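DNA polymerase beta (Leishmania infantum, PDB 4P4P) catalyses template-dependent DNA synthesis from deoxynucleoside triphosphates as a family X polymerase, and probably serves in base excision repair. Local coordinates at a contact of chain A with DNA. Sequence-based numbering; all coordinates share one arbitrary frame.

A contact of chain A with DNA. Residues 108-111. With nucleotides of chain B.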
# COMPACT_ATOMS: atom_id res chain seq x y z
N GLY A 108 11.81 7.62 10.92
CA GLY A 108 12.13 8.64 9.94
C GLY A 108 13.19 9.56 10.54
O GLY A 108 13.68 9.30 11.65
N PRO A 109 13.53 10.64 9.83
CA PRO A 109 14.50 11.63 10.31
C PRO A 109 14.24 12.10 11.75
O PRO A 109 15.18 12.32 12.52
CB PRO A 109 14.33 12.79 9.34
CG PRO A 109 13.88 12.14 8.07
CD PRO A 109 13.02 10.97 8.49
N ARG A 110 12.98 12.26 12.12
CA ARG A 110 12.67 12.76 13.44
C ARG A 110 13.00 11.75 14.54
O ARG A 110 13.66 12.09 15.52
CB ARG A 110 11.21 13.22 13.54
CG ARG A 110 10.84 13.81 14.90
N ALA A 111 12.53 10.51 14.38
CA ALA A 111 12.81 9.49 15.39
C ALA A 111 14.30 9.21 15.41
O ALA A 111 14.87 8.92 16.46
CB ALA A 111 12.04 8.22 15.10
P DG B 3 7.29 16.63 12.37
OP1 DG B 3 8.53 16.96 13.10
OP2 DG B 3 7.04 17.22 11.04
O5' DG B 3 7.18 15.04 12.23
C5' DG B 3 7.12 14.27 13.43
C4' DG B 3 6.88 12.81 13.11
O4' DG B 3 5.50 12.61 12.68
C3' DG B 3 7.79 12.26 12.00
O3' DG B 3 8.54 11.17 12.51
C2' DG B 3 6.84 11.81 10.90
C1' DG B 3 5.50 11.66 11.64
N9 DG B 3 4.37 11.89 10.74
C8 DG B 3 4.13 12.97 9.94
N7 DG B 3 3.04 12.86 9.24
C5 DG B 3 2.53 11.61 9.60
C6 DG B 3 1.36 10.93 9.16
O6 DG B 3 0.50 11.32 8.35
N1 DG B 3 1.24 9.69 9.77
C2 DG B 3 2.12 9.17 10.69
N2 DG B 3 1.84 7.96 11.19
N3 DG B 3 3.21 9.80 11.10
C4 DG B 3 3.35 11.00 10.52
P DT B 4 9.69 10.49 11.62
OP1 DT B 4 10.61 9.79 12.54
OP2 DT B 4 10.19 11.49 10.67
O5' DT B 4 8.89 9.40 10.75
C5' DT B 4 8.25 8.33 11.42
C4' DT B 4 7.41 7.54 10.44
O4' DT B 4 6.26 8.34 10.06
C3' DT B 4 8.12 7.20 9.14
O3' DT B 4 8.62 5.87 9.20
C2' DT B 4 7.05 7.34 8.07
C1' DT B 4 5.81 7.80 8.84
N1 DT B 4 5.06 8.80 8.07
C2 DT B 4 3.79 8.48 7.67
O2 DT B 4 3.25 7.43 7.95
N3 DT B 4 3.17 9.46 6.93
C4 DT B 4 3.68 10.69 6.57
O4 DT B 4 3.04 11.50 5.91
C5 DT B 4 5.03 10.95 7.02
C7 DT B 4 5.68 12.25 6.68
C6 DT B 4 5.65 10.00 7.73
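Gly108, Arg110 and Ala111 hold the phosphate of DT4 of chain B through their backbone amides. Two N-H groups converge on one phosphate oxygen: OP1 of DT4 accepts from Gly108 N at 3.0 Å and from Ala111 N at 2.7 Å. The glycine bond is bent, 133° at the hydrogen, and the alanine bond is straighter, 161°. The other oxygen, OP2 of DT4, accepts from Arg110 N at 3.2 Å. Pro109 has no N-H to give; its ring CD packs 3.6 Å from OP2 of DT4.

The side chain of Arg110 starts against the phosphodiester. Its CB lies 3.5 Å from both OP2 of DT4 and O3' of DG3, the oxygen that links the two nucleotides, and 3.9 Å from the sugar carbon C3' of DG3. CG stands anti to the backbone N (chi1 -178°) and carries the chain toward the sugar of DG3, reaching C5' at 4.0 Å. The model stops at CG, and the guanidinium is not seen. The methyl CB of Ala111 packs near OP1 of DT4.

The phosphate sits at the N-terminal end of helix 109-119, whose dipole may help stabilise its negative charge. Gly108 ends the glycine turn of a helix-hairpin-helix motif, and helix 109-119 is the second helix of that motif. These groups touch backbone and sugar, not bases, which fits binding without regard to sequence. The site grips the backbone of one DNA strand and so likely helps hold the nicked duplex on the polymerase.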